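Local coordinates for protein CAMP factor (Mobiluncus curtisii, PDB 6JLC) that is probably a secreted pore-forming toxin that takes part in the hemolytic CAMP reaction, at residues A35-E40 and K98-L103; S9-A14 and V57-Y62; K160-T165 and K191-W196; A46-L51 and H76-I81; M112-I117 and Y122-S127. All blocks are in the same frame, centred on the assembly; numbering follows the deposited sequence.

Contact 1. Residues A35-E40 and K98-L103; sequences ADWSKE and KAHVEL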
# COMPACT_ATOMS: atom_id res chain seq x y z
N ALA A 35 2.93 -7.29 -2.03
CA ALA A 35 3.83 -6.74 -1.02
C ALA A 35 3.97 -7.69 0.15
O ALA A 35 3.03 -8.40 0.53
CB ALA A 35 3.33 -5.38 -0.55
N ASP A 36 5.17 -7.71 0.73
CA ASP A 36 5.42 -8.55 1.90
C ASP A 36 4.51 -8.18 3.07
O ASP A 36 4.10 -9.06 3.84
CB ASP A 36 6.90 -8.44 2.30
CG ASP A 36 7.84 -8.93 1.20
OD1 ASP A 36 8.07 -10.15 1.12
OD2 ASP A 36 8.34 -8.09 0.41
N TRP A 37 4.18 -6.90 3.20
CA TRP A 37 3.35 -6.45 4.32
C TRP A 37 1.89 -6.89 4.21
O TRP A 37 1.17 -6.84 5.21
CB TRP A 37 3.43 -4.93 4.45
CG TRP A 37 3.04 -4.16 3.21
CD1 TRP A 37 1.82 -4.16 2.59
CD2 TRP A 37 3.88 -3.26 2.46
NE1 TRP A 37 1.85 -3.33 1.49
CE2 TRP A 37 3.10 -2.76 1.39
CE3 TRP A 37 5.21 -2.84 2.58
CZ2 TRP A 37 3.61 -1.87 0.44
CZ3 TRP A 37 5.71 -1.94 1.64
CH2 TRP A 37 4.91 -1.46 0.59
N SER A 38 1.43 -7.33 3.04
CA SER A 38 0.01 -7.58 2.82
C SER A 38 -0.40 -9.02 3.07
O SER A 38 -1.57 -9.38 2.83
CB SER A 38 -0.39 -7.16 1.40
OG SER A 38 0.29 -7.95 0.44
N LYS A 39 0.51 -9.86 3.58
CA LYS A 39 0.21 -11.28 3.77
C LYS A 39 -1.08 -11.50 4.54
O LYS A 39 -1.90 -12.35 4.17
CB LYS A 39 1.39 -11.96 4.47
CG LYS A 39 1.28 -13.47 4.55
CD LYS A 39 2.45 -14.06 5.32
CE LYS A 39 2.34 -15.57 5.45
NZ LYS A 39 3.51 -16.15 6.17
N GLU A 40 -1.31 -10.74 5.62
CA GLU A 40 -2.45 -10.97 6.49
C GLU A 40 -3.46 -9.82 6.47
O GLU A 40 -4.15 -9.56 7.46
CB GLU A 40 -1.97 -11.22 7.92
CG GLU A 40 -1.07 -12.47 8.08
CD GLU A 40 -1.84 -13.78 7.92
OE1 GLU A 40 -3.07 -13.79 8.13
OE2 GLU A 40 -1.20 -14.81 7.59
N LYS A 98 15.74 -6.54 1.86
CA LYS A 98 15.85 -6.80 3.30
C LYS A 98 15.03 -5.81 4.11
O LYS A 98 14.43 -6.18 5.13
CB LYS A 98 17.32 -6.73 3.71
CG LYS A 98 17.64 -7.08 5.16
CD LYS A 98 19.08 -6.67 5.47
CE LYS A 98 19.64 -7.40 6.68
NZ LYS A 98 19.27 -6.76 7.97
N ALA A 99 14.99 -4.54 3.69
CA ALA A 99 14.16 -3.56 4.38
C ALA A 99 12.70 -3.96 4.36
O ALA A 99 11.99 -3.83 5.37
CB ALA A 99 14.34 -2.17 3.76
N HIS A 100 12.22 -4.47 3.23
CA HIS A 100 10.81 -4.80 3.10
C HIS A 100 10.46 -6.11 3.81
O HIS A 100 9.34 -6.25 4.32
CB HIS A 100 10.43 -4.90 1.63
CG HIS A 100 10.50 -3.58 0.93
ND1 HIS A 100 11.59 -3.19 0.18
CD2 HIS A 100 9.62 -2.55 0.90
CE1 HIS A 100 11.37 -1.98 -0.30
NE2 HIS A 100 10.19 -1.56 0.12
N VAL A 101 11.37 -7.07 3.81
CA VAL A 101 11.12 -8.30 4.56
C VAL A 101 10.96 -7.98 6.04
O VAL A 101 10.03 -8.47 6.70
CB VAL A 101 12.25 -9.31 4.31
CG1 VAL A 101 12.12 -10.49 5.28
CG2 VAL A 101 12.21 -9.79 2.87
N GLU A 102 11.85 -7.15 6.57
CA GLU A 102 11.82 -6.82 7.99
C GLU A 102 10.58 -5.99 8.34
O GLU A 102 9.89 -6.28 9.33
CB GLU A 102 13.11 -6.10 8.40
CG GLU A 102 14.34 -6.98 8.24
CD GLU A 102 15.61 -6.38 8.79
OE1 GLU A 102 15.56 -5.29 9.41
OE2 GLU A 102 16.67 -7.00 8.60
N LEU A 103 10.27 -4.96 7.54
CA LEU A 103 9.07 -4.18 7.83
C LEU A 103 7.81 -5.01 7.62
O LEU A 103 6.85 -4.91 8.39
CB LEU A 103 9.04 -2.90 6.98
CG LEU A 103 8.08 -1.78 7.42
CD1 LEU A 103 8.26 -1.38 8.86
CD2 LEU A 103 8.29 -0.59 6.55
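D36 and W37 meet H100 where the loop after helix 8-31 comes up against helix 97-114. Both elements belong to the five-helix bundle formed by helices 8-31 to 121-139. D36 and W37 lie in a short 3-10 turn.

D36 can be followed outward. Its CB lies 3.9 Å from the backbone O of H100. CG is anti to the carbonyl carbon of D36 (chi1 -62°), and the side chain crosses that of H100 at about a right angle. The carboxylate and imidazole planes are 29° apart. OD2 comes to 4.0 Å from H100 CB but makes no bond to H100; the imidazole ND1 is 5.9 Å from it. OD2 is instead hydrogen-bonded to Y153 OH and Q97 NE2.

W37 reaches H100 with the far end of its indole. CZ3 lies 4.0 Å from H100 CD2, at the edge of the imidazole and near its plane. The two side chains run side by side and point the same way, and the indole meets the imidazole at its rim. Y153 stacks its ring on H100 and also meets the W37 ring at about 45°. Y153 lies on helix 152-173, the first of the C-terminal three-helix bundle, so the site is a joint between the two bundles. V85 and S88 of helix 68-91 also touch the indole.

A35 CB sits over one face of W37, toward the rim. The turn is closed at A35 O, which accepts from S38 N at 3.2 Å and from S38 OG at 2.8 Å, both on the same face of its carbonyl plane.

Contact 2. Residues S9-A14 and V57-Y62; sequences SEAQSA and VVAGGY
A helical hairpin of the five-helix bundle is joined here at one end: A11, near the start of helix 8-31, packs on V58 and A59, in the last turn of helix 41-59. The centre of the contact lies about 29 Å from the centre of the chain. Small side chains let the backbones come close, with A11 CA and A59 CA only 5.4 Å apart.

A11 CB carries the contact. It lies 3.8 Å from V58 CG1 and 4.2 Å from A59 CB. It also comes to 3.9 Å from the backbone N of A59, so the methyl rests partly on the main chain. The V58 branch that touches, CG1, is the one opposite the backbone N (chi1 174°). L55, one turn earlier on helix 41-59, continues this apolar strip and touches both A11 and A14.

Q12 adds a looser contact at the border. Its chain bends at chi2 (63°), and OE1 comes to 3.9 Å from A59 CB. This is a van der Waals approach. The amide NE2 is hydrogen-bonded to D16 OD1 on its own helix.

Just beyond A59 the helix ends. G61 has a positive phi of 87°. G61 N bonds back to V58 O, and Y62 N to V57 O at 3.0 Å. The packed last turn is thus closed by a Schellman motif, a classic C-terminal helix cap.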
# COMPACT_ATOMS: atom_id res chain seq x y z
N SER A 9 -18.65 9.88 22.00
CA SER A 9 -17.91 10.70 21.05
C SER A 9 -16.52 10.14 20.81
O SER A 9 -16.07 10.01 19.67
CB SER A 9 -17.83 12.14 21.56
OG SER A 9 -17.16 12.95 20.61
N GLU A 10 -15.82 9.80 21.89
CA GLU A 10 -14.51 9.17 21.76
C GLU A 10 -14.59 7.87 20.97
O GLU A 10 -13.72 7.59 20.13
CB GLU A 10 -13.91 8.91 23.15
CG GLU A 10 -13.63 10.19 23.95
CD GLU A 10 -13.27 9.92 25.41
OE1 GLU A 10 -13.56 8.81 25.93
OE2 GLU A 10 -12.70 10.83 26.05
N ALA A 11 -15.64 7.06 21.21
CA ALA A 11 -15.81 5.83 20.45
C ALA A 11 -16.02 6.11 18.97
O ALA A 11 -15.49 5.39 18.12
CB ALA A 11 -16.99 5.02 21.00
N GLN A 12 -16.80 7.16 18.63
CA GLN A 12 -16.99 7.47 17.22
C GLN A 12 -15.70 7.95 16.57
O GLN A 12 -15.44 7.62 15.41
CB GLN A 12 -18.09 8.52 17.04
CG GLN A 12 -18.38 8.79 15.57
CD GLN A 12 -18.93 7.56 14.86
OE1 GLN A 12 -19.86 6.92 15.35
NE2 GLN A 12 -18.35 7.22 13.72
N SER A 13 -14.89 8.74 17.29
CA SER A 13 -13.61 9.17 16.73
C SER A 13 -12.73 7.98 16.41
O SER A 13 -12.07 7.94 15.37
CB SER A 13 -12.87 10.11 17.69
OG SER A 13 -13.66 11.20 18.07
N ALA A 14 -12.70 7.00 17.32
CA ALA A 14 -11.93 5.79 17.09
C ALA A 14 -12.41 5.06 15.85
O ALA A 14 -11.61 4.64 15.01
CB ALA A 14 -12.02 4.88 18.32
N VAL A 57 -21.21 0.01 19.53
CA VAL A 57 -22.08 -0.24 20.66
C VAL A 57 -21.99 0.91 21.65
O VAL A 57 -23.02 1.39 22.16
CB VAL A 57 -21.72 -1.59 21.31
CG1 VAL A 57 -22.40 -1.75 22.65
CG2 VAL A 57 -22.08 -2.74 20.37
N VAL A 58 -20.77 1.38 21.93
CA VAL A 58 -20.59 2.50 22.84
C VAL A 58 -21.10 3.79 22.20
O VAL A 58 -21.80 4.59 22.84
CB VAL A 58 -19.12 2.63 23.26
CG1 VAL A 58 -18.90 3.89 24.10
CG2 VAL A 58 -18.64 1.38 24.01
N ALA A 59 -20.75 4.03 20.93
CA ALA A 59 -21.19 5.26 20.28
C ALA A 59 -22.71 5.34 20.22
O ALA A 59 -23.28 6.45 20.25
CB ALA A 59 -20.60 5.37 18.88
N GLY A 60 -23.38 4.19 20.16
CA GLY A 60 -24.84 4.11 20.13
C GLY A 60 -25.51 4.25 21.48
O GLY A 60 -26.74 4.21 21.55
N GLY A 61 -24.73 4.39 22.55
CA GLY A 61 -25.29 4.57 23.87
C GLY A 61 -25.61 3.29 24.61
O GLY A 61 -26.23 3.35 25.68
N TYR A 62 -25.23 2.15 24.07
CA TYR A 62 -25.38 0.88 24.75
C TYR A 62 -24.12 0.61 25.57
O TYR A 62 -23.06 1.19 25.33
CB TYR A 62 -25.64 -0.25 23.74
CG TYR A 62 -26.75 0.08 22.76
CD1 TYR A 62 -28.08 -0.05 23.13
CD2 TYR A 62 -26.47 0.53 21.47
CE1 TYR A 62 -29.10 0.26 22.25
CE2 TYR A 62 -27.49 0.83 20.58
CZ TYR A 62 -28.80 0.70 20.98
OH TYR A 62 -29.83 1.00 20.10

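Contact 3. Residues K160-T165 and K191-W196; sequences KAIWNT and KAVRVW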
# COMPACT_ATOMS: atom_id res chain seq x y z
N LYS A 160 2.20 0.75 -12.34
CA LYS A 160 1.43 1.99 -12.24
C LYS A 160 1.57 2.83 -13.50
O LYS A 160 0.58 3.39 -14.01
CB LYS A 160 1.86 2.78 -11.01
CG LYS A 160 0.79 3.75 -10.50
CD LYS A 160 1.04 4.16 -9.06
CE LYS A 160 0.81 3.00 -8.10
NZ LYS A 160 1.77 3.01 -6.95
N ALA A 161 2.80 2.94 -14.03
CA ALA A 161 3.01 3.69 -15.27
C ALA A 161 2.29 3.05 -16.44
O ALA A 161 1.71 3.74 -17.29
CB ALA A 161 4.51 3.83 -15.55
N ILE A 162 2.30 1.71 -16.51
CA ILE A 162 1.57 1.02 -17.58
C ILE A 162 0.09 1.36 -17.49
O ILE A 162 -0.55 1.72 -18.49
CB ILE A 162 1.80 -0.50 -17.50
CG1 ILE A 162 3.27 -0.83 -17.79
CG2 ILE A 162 0.83 -1.27 -18.42
CD1 ILE A 162 3.65 -2.28 -17.48
N TRP A 163 -0.49 1.23 -16.30
CA TRP A 163 -1.92 1.48 -16.16
C TRP A 163 -2.24 2.95 -16.39
O TRP A 163 -3.22 3.28 -17.07
CB TRP A 163 -2.40 1.01 -14.80
CG TRP A 163 -2.68 -0.43 -14.80
CD1 TRP A 163 -1.94 -1.42 -14.20
CD2 TRP A 163 -3.76 -1.09 -15.47
NE1 TRP A 163 -2.51 -2.64 -14.44
CE2 TRP A 163 -3.63 -2.47 -15.22
CE3 TRP A 163 -4.83 -0.64 -16.26
CZ2 TRP A 163 -4.53 -3.42 -15.73
CZ3 TRP A 163 -5.73 -1.58 -16.76
CH2 TRP A 163 -5.57 -2.95 -16.49
N ASN A 164 -1.41 3.85 -15.84
CA ASN A 164 -1.59 5.28 -16.11
C ASN A 164 -1.59 5.55 -17.60
O ASN A 164 -2.36 6.39 -18.09
CB ASN A 164 -0.48 6.10 -15.45
CG ASN A 164 -0.70 6.30 -13.97
OD1 ASN A 164 -1.81 6.12 -13.46
ND2 ASN A 164 0.37 6.67 -13.26
N THR A 165 -0.72 4.86 -18.36
CA THR A 165 -0.64 5.12 -19.79
C THR A 165 -1.86 4.57 -20.51
O THR A 165 -2.37 5.20 -21.44
CB THR A 165 0.65 4.53 -20.37
OG1 THR A 165 1.77 5.04 -19.64
CG2 THR A 165 0.81 4.88 -21.84
N LYS A 191 5.95 -3.16 -24.90
CA LYS A 191 7.34 -3.28 -24.49
C LYS A 191 7.49 -3.15 -22.99
O LYS A 191 8.23 -3.91 -22.36
CB LYS A 191 8.19 -2.22 -25.21
CG LYS A 191 8.09 -2.28 -26.72
CD LYS A 191 9.01 -1.25 -27.38
CE LYS A 191 8.64 -1.03 -28.85
NZ LYS A 191 9.46 0.04 -29.49
N ALA A 192 6.78 -2.20 -22.38
CA ALA A 192 6.83 -2.06 -20.93
C ALA A 192 6.22 -3.27 -20.23
O ALA A 192 6.73 -3.72 -19.20
CB ALA A 192 6.12 -0.77 -20.51
N VAL A 193 5.12 -3.81 -20.77
CA VAL A 193 4.50 -4.98 -20.16
C VAL A 193 5.51 -6.13 -20.10
O VAL A 193 5.58 -6.86 -19.10
CB VAL A 193 3.23 -5.38 -20.93
CG1 VAL A 193 2.74 -6.79 -20.53
CG2 VAL A 193 2.10 -4.35 -20.74
N ARG A 194 6.31 -6.31 -21.16
CA ARG A 194 7.25 -7.42 -21.19
C ARG A 194 8.30 -7.29 -20.09
O ARG A 194 8.58 -8.25 -19.36
CB ARG A 194 7.91 -7.51 -22.57
CG ARG A 194 6.95 -7.98 -23.63
CD ARG A 194 7.64 -8.45 -24.91
NE ARG A 194 6.65 -8.82 -25.91
CZ ARG A 194 5.94 -9.95 -25.89
NH1 ARG A 194 6.12 -10.85 -24.93
NH2 ARG A 194 5.05 -10.19 -26.85
N VAL A 195 8.85 -6.08 -19.94
CA VAL A 195 9.76 -5.80 -18.83
C VAL A 195 9.11 -6.16 -17.50
O VAL A 195 9.71 -6.83 -16.65
CB VAL A 195 10.20 -4.32 -18.85
CG1 VAL A 195 11.11 -4.02 -17.67
CG2 VAL A 195 10.90 -4.00 -20.15
N TRP A 196 7.85 -5.74 -17.32
CA TRP A 196 7.15 -5.99 -16.06
C TRP A 196 7.01 -7.49 -15.78
O TRP A 196 7.07 -7.92 -14.63
CB TRP A 196 5.78 -5.33 -16.09
CG TRP A 196 4.99 -5.53 -14.84
CD1 TRP A 196 5.10 -4.83 -13.67
CD2 TRP A 196 3.96 -6.49 -14.64
NE1 TRP A 196 4.19 -5.31 -12.75
CE2 TRP A 196 3.48 -6.32 -13.33
CE3 TRP A 196 3.38 -7.48 -15.44
CZ2 TRP A 196 2.46 -7.11 -12.80
CZ3 TRP A 196 2.38 -8.25 -14.92
CH2 TRP A 196 1.92 -8.06 -13.62
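I162 packs against A192, V193 and W196 between two helices of the C-terminal three-helix bundle. The segments run nearly antiparallel, at 155°, and their axes approach to 10.2 Å.

The contact itself is apolar. I162 points its side chain at helix 179-197 and uses each branch differently. CG1 lies 3.9 Å from A192 CB. CG2 meets V193 CG2 at 4.1 Å, the two side chains crossing at about a right angle. CG1 is anti to the carbonyl carbon of I162 (chi1 -66°), and the chain then runs on extended to CD1. This methyl lies 3.8 Å from the backbone O of A192 and 4.0 Å from W196 CB. It therefore fits against one turn of the helix, touching both main chain and side chains.

No hydrogen bond crosses between the two segments, though K155 NZ of helix 152-173 bonds to W196 O. Within helix 152-173, A161 O accepts from T165 N and also from T165 OG1, at 2.7 Å. The two donors come from opposite faces of the carbonyl plane. The T165 hydroxyl is thus tied to its own helix, while the residue packs on L185 and I189 of helix 179-197.

An acetate ion, probably from the crystallisation liquor, lies about 4 Å from the V193 side chain. Helix 203-222 completes the bundle: its L213 touches I162, T165 and A192, and its I210 touches A161.

Contact 4. Residues A46-L51 and H76-I81; sequences ATATEL and HLIVEI
I78 reaches from helix 68-91 toward A48 and L51 on helix 41-59, in the interior of the five-helix bundle. These three buried residues make the contact, and I78 gives the largest share.

Its end methyl does all the touching. I78 CG1 is anti to the carbonyl carbon (chi1 -69°) and CD1 continues the chain straight (chi2 -173°), which carries this methyl across to the other helix. There CD1 meets L51 CD2 at 3.7 Å, the two side chains reaching toward each other tip to tip. It also lies 3.9 Å from A48 CA and 4.0 Å from A48 CB. The methyl therefore rests against two residues of helix 41-59, the small A48 and the branched end of L51.

Other helices continue this packing. I18 of helix 8-31 touches both A48 and L51, and V114 of helix 97-114 touches I78. L51 also rests on I71 and T75 of helix 68-91, earlier in the chain than I78.

No hydrogen bond or salt bridge crosses between 46-51 and 76-81. The contact has no directional bond to fix its geometry, so here the two helices are held through hydrophobic burial and the fit of methyl groups.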
# COMPACT_ATOMS: atom_id res chain seq x y z
N ALA A 46 -10.89 -7.92 8.82
CA ALA A 46 -11.93 -8.55 9.63
C ALA A 46 -11.85 -8.07 11.07
O ALA A 46 -12.88 -7.83 11.71
CB ALA A 46 -11.80 -10.07 9.55
N THR A 47 -10.63 -7.95 11.62
CA THR A 47 -10.48 -7.44 12.98
C THR A 47 -10.96 -6.01 13.08
O THR A 47 -11.59 -5.62 14.07
CB THR A 47 -9.01 -7.54 13.41
OG1 THR A 47 -8.60 -8.91 13.35
CG2 THR A 47 -8.83 -7.04 14.83
N ALA A 48 -10.67 -5.20 12.06
CA ALA A 48 -11.11 -3.80 12.08
C ALA A 48 -12.62 -3.71 12.15
O ALA A 48 -13.18 -2.87 12.86
CB ALA A 48 -10.58 -3.09 10.83
N THR A 49 -13.30 -4.61 11.43
CA THR A 49 -14.75 -4.66 11.48
C THR A 49 -15.26 -5.03 12.86
O THR A 49 -16.21 -4.42 13.37
CB THR A 49 -15.25 -5.65 10.42
OG1 THR A 49 -14.84 -5.17 9.13
CG2 THR A 49 -16.76 -5.74 10.46
N GLU A 50 -14.64 -6.03 13.49
CA GLU A 50 -15.05 -6.39 14.85
C GLU A 50 -14.82 -5.23 15.80
O GLU A 50 -15.64 -4.99 16.70
CB GLU A 50 -14.29 -7.64 15.31
CG GLU A 50 -14.66 -8.87 14.53
CD GLU A 50 -13.86 -10.10 14.93
OE1 GLU A 50 -12.93 -10.00 15.76
OE2 GLU A 50 -14.16 -11.18 14.38
N LEU A 51 -13.71 -4.52 15.63
CA LEU A 51 -13.38 -3.42 16.53
C LEU A 51 -14.39 -2.28 16.38
O LEU A 51 -14.88 -1.74 17.39
CB LEU A 51 -11.95 -2.95 16.25
CG LEU A 51 -11.26 -1.98 17.19
CD1 LEU A 51 -11.31 -2.51 18.60
CD2 LEU A 51 -9.82 -1.77 16.74
N HIS A 76 -5.35 2.11 18.37
CA HIS A 76 -4.08 2.75 18.07
C HIS A 76 -3.19 1.87 17.20
O HIS A 76 -2.48 2.37 16.33
CB HIS A 76 -3.36 3.14 19.36
CG HIS A 76 -4.12 4.13 20.17
ND1 HIS A 76 -4.20 4.07 21.55
CD2 HIS A 76 -4.88 5.19 19.80
CE1 HIS A 76 -4.95 5.06 21.99
NE2 HIS A 76 -5.38 5.75 20.95
N LEU A 77 -3.22 0.55 17.42
CA LEU A 77 -2.35 -0.32 16.63
C LEU A 77 -2.82 -0.41 15.17
O LEU A 77 -1.99 -0.38 14.25
CB LEU A 77 -2.27 -1.71 17.27
CG LEU A 77 -1.36 -2.75 16.58
CD1 LEU A 77 0.06 -2.22 16.34
CD2 LEU A 77 -1.29 -4.01 17.44
N ILE A 78 -4.13 -0.51 14.94
CA ILE A 78 -4.61 -0.50 13.55
C ILE A 78 -4.21 0.80 12.87
O ILE A 78 -3.74 0.79 11.72
CB ILE A 78 -6.13 -0.74 13.50
CG1 ILE A 78 -6.40 -2.20 13.92
CG2 ILE A 78 -6.66 -0.51 12.09
CD1 ILE A 78 -7.82 -2.66 13.76
N VAL A 79 -4.34 1.94 13.56
CA VAL A 79 -3.94 3.21 12.97
C VAL A 79 -2.46 3.19 12.64
O VAL A 79 -2.04 3.65 11.57
CB VAL A 79 -4.31 4.37 13.91
CG1 VAL A 79 -3.62 5.66 13.50
CG2 VAL A 79 -5.83 4.53 13.96
N GLU A 80 -1.65 2.64 13.55
CA GLU A 80 -0.21 2.59 13.34
C GLU A 80 0.16 1.70 12.17
O GLU A 80 1.10 2.00 11.43
CB GLU A 80 0.49 2.09 14.60
CG GLU A 80 1.99 2.39 14.62
CD GLU A 80 2.24 3.88 14.79
OE1 GLU A 80 1.40 4.54 15.43
OE2 GLU A 80 3.28 4.39 14.30
N ILE A 81 -0.54 0.57 12.02
CA ILE A 81 -0.29 -0.28 10.86
C ILE A 81 -0.56 0.49 9.58
O ILE A 81 0.24 0.46 8.63
CB ILE A 81 -1.15 -1.55 10.94
CG1 ILE A 81 -0.70 -2.45 12.12
CG2 ILE A 81 -1.07 -2.33 9.63
CD1 ILE A 81 -1.71 -3.51 12.44

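Contact 5. Residues M112-I117 and Y122-S127; sequences MRVANI and YQLNDS
R113 lays its guanidinium against the side-chain amide of Q123, at the turn between helices 97-114 and 121-139. The two side chains cross at about a right angle, yet their flat ends are stacked, with planes 28° apart. Q123 CD lies over one face of the R113 guanidinium, 3.8 Å above its plane and offset toward the rim. R113 NH1 is 3.9 Å from Q123 NE2.

The arginine chain bends at chi2 (61°) and chi3 (76°). These bends lead the chain across the side of helix 121-139, where its methylenes touch as well. R113 CD lies 3.9 Å from Q123 OE1, and CG is the same distance from S127 OG.

No direct hydrogen bond joins the pair. A water links them instead: it accepts from R113 NH1 at 2.7 Å and donates to Q123 OE1 at 2.9 Å. That oxygen also accepts from T120 N, just before helix 121-139. The amide is thus gripped at its oxygen, which probably helps to keep it in place against the guanidinium.

On the buried side L124 faces V114. L124 CD2 lies 3.8 Å from V114 CA and 4.3 Å from V114 CG2. It also packs near R113 O, which accepts from N116 N.

The neighbour on this side is helix 68-91. Its L70, R74 and L77 touch L124, and R74 NH1 bonds to the backbone O of both V114 and N116. K43 and T47 of helix 41-59 touch A115.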
# COMPACT_ATOMS: atom_id res chain seq x y z
N MET A 112 -1.20 -10.09 13.49
CA MET A 112 -1.51 -11.29 14.27
C MET A 112 -1.86 -10.93 15.71
O MET A 112 -2.80 -11.48 16.29
CB MET A 112 -0.33 -12.27 14.22
CG MET A 112 0.03 -12.76 12.82
SD MET A 112 -1.37 -13.56 11.99
CE MET A 112 -1.61 -15.01 13.03
N ARG A 113 -1.13 -9.97 16.30
CA ARG A 113 -1.41 -9.58 17.68
C ARG A 113 -2.74 -8.86 17.79
O ARG A 113 -3.53 -9.14 18.70
CB ARG A 113 -0.28 -8.70 18.22
CG ARG A 113 -0.29 -8.53 19.75
CD ARG A 113 -0.13 -9.87 20.46
NE ARG A 113 1.27 -10.31 20.41
CZ ARG A 113 1.72 -11.49 20.83
NH1 ARG A 113 0.89 -12.39 21.35
NH2 ARG A 113 3.02 -11.78 20.73
N VAL A 114 -3.02 -7.90 16.89
CA VAL A 114 -4.25 -7.14 17.06
C VAL A 114 -5.49 -8.02 16.88
O VAL A 114 -6.56 -7.71 17.43
CB VAL A 114 -4.25 -5.92 16.11
CG1 VAL A 114 -4.68 -6.31 14.71
CG2 VAL A 114 -5.15 -4.80 16.67
N ALA A 115 -5.37 -9.14 16.16
CA ALA A 115 -6.47 -10.08 15.99
C ALA A 115 -6.52 -11.13 17.08
O ALA A 115 -7.49 -11.91 17.13
CB ALA A 115 -6.35 -10.78 14.63
N ASN A 116 -5.53 -11.17 17.96
CA ASN A 116 -5.37 -12.27 18.92
C ASN A 116 -6.31 -12.05 20.10
O ASN A 116 -6.24 -11.01 20.77
CB ASN A 116 -3.91 -12.33 19.36
CG ASN A 116 -3.56 -13.61 20.11
OD1 ASN A 116 -4.29 -14.02 21.01
ND2 ASN A 116 -2.44 -14.23 19.74
N ILE A 117 -7.21 -13.01 20.37
CA ILE A 117 -8.14 -12.86 21.48
C ILE A 117 -7.44 -12.82 22.84
O ILE A 117 -8.05 -12.42 23.83
CB ILE A 117 -9.21 -13.97 21.46
CG1 ILE A 117 -8.53 -15.34 21.39
CG2 ILE A 117 -10.17 -13.73 20.29
CD1 ILE A 117 -9.13 -16.36 22.28
N TYR A 122 -0.17 -4.26 27.06
CA TYR A 122 1.28 -4.19 26.93
C TYR A 122 1.73 -4.70 25.56
O TYR A 122 2.58 -4.08 24.91
CB TYR A 122 1.96 -5.01 28.04
CG TYR A 122 1.78 -4.45 29.44
CD1 TYR A 122 1.45 -3.12 29.64
CD2 TYR A 122 1.95 -5.26 30.56
CE1 TYR A 122 1.29 -2.61 30.91
CE2 TYR A 122 1.80 -4.76 31.84
CZ TYR A 122 1.47 -3.42 32.01
OH TYR A 122 1.31 -2.90 33.27
N GLN A 123 1.16 -5.82 25.11
CA GLN A 123 1.60 -6.41 23.85
C GLN A 123 1.21 -5.53 22.67
O GLN A 123 2.01 -5.34 21.74
CB GLN A 123 0.98 -7.80 23.68
CG GLN A 123 1.53 -8.81 24.66
CD GLN A 123 0.74 -10.11 24.64
OE1 GLN A 123 -0.45 -10.13 24.31
NE2 GLN A 123 1.41 -11.20 25.01
N LEU A 124 -0.01 -5.01 22.69
CA LEU A 124 -0.46 -4.13 21.61
C LEU A 124 0.38 -2.86 21.57
O LEU A 124 0.75 -2.39 20.48
CB LEU A 124 -1.94 -3.81 21.79
CG LEU A 124 -2.87 -5.03 21.76
CD1 LEU A 124 -4.23 -4.67 22.33
CD2 LEU A 124 -3.04 -5.58 20.34
N ASN A 125 0.66 -2.27 22.73
CA ASN A 125 1.50 -1.08 22.77
C ASN A 125 2.92 -1.41 22.31
O ASN A 125 3.57 -0.61 21.63
CB ASN A 125 1.53 -0.49 24.18
CG ASN A 125 0.24 0.23 24.52
OD1 ASN A 125 -0.52 0.62 23.63
ND2 ASN A 125 -0.01 0.43 25.81
N ASP A 126 3.42 -2.60 22.67
CA ASP A 126 4.75 -2.99 22.22
C ASP A 126 4.78 -3.21 20.71
O ASP A 126 5.82 -2.98 20.07
CB ASP A 126 5.22 -4.24 22.98
CG ASP A 126 5.62 -3.93 24.42
OD1 ASP A 126 5.74 -2.74 24.79
OD2 ASP A 126 5.80 -4.89 25.19
N SER A 127 3.67 -3.65 20.12
CA SER A 127 3.61 -3.75 18.66
C SER A 127 3.70 -2.38 18.00
O SER A 127 4.36 -2.22 16.96
CB SER A 127 2.32 -4.46 18.22
OG SER A 127 2.30 -5.78 18.75
O HOH W 1 -1.41 -12.39 22.85

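How the contacts relate
Contacts 1, 2, 4 and 5 hold the five-helix bundle, while contact 3 belongs to the C-terminal three-helix bundle, about 46 Å from contact 2 between centres. Contact 4 is buried and purely apolar. Contact 1 is also buried, but it mixes rings with a carboxylate and adjoins helix 152-173. Contacts 2, 3 and 5 are partly buried; of these, contact 5 is the most polar, with a stacked guanidinium and a bridging water. Contacts 2 and 4 share helix 41-59, and contacts 1 and 5 share helix 97-114. Contacts 4 and 5 touch directly: L77 packs on L124 and S127. E40 CG meets M112 SD at 4.1 Å, joining contacts 1 and 5.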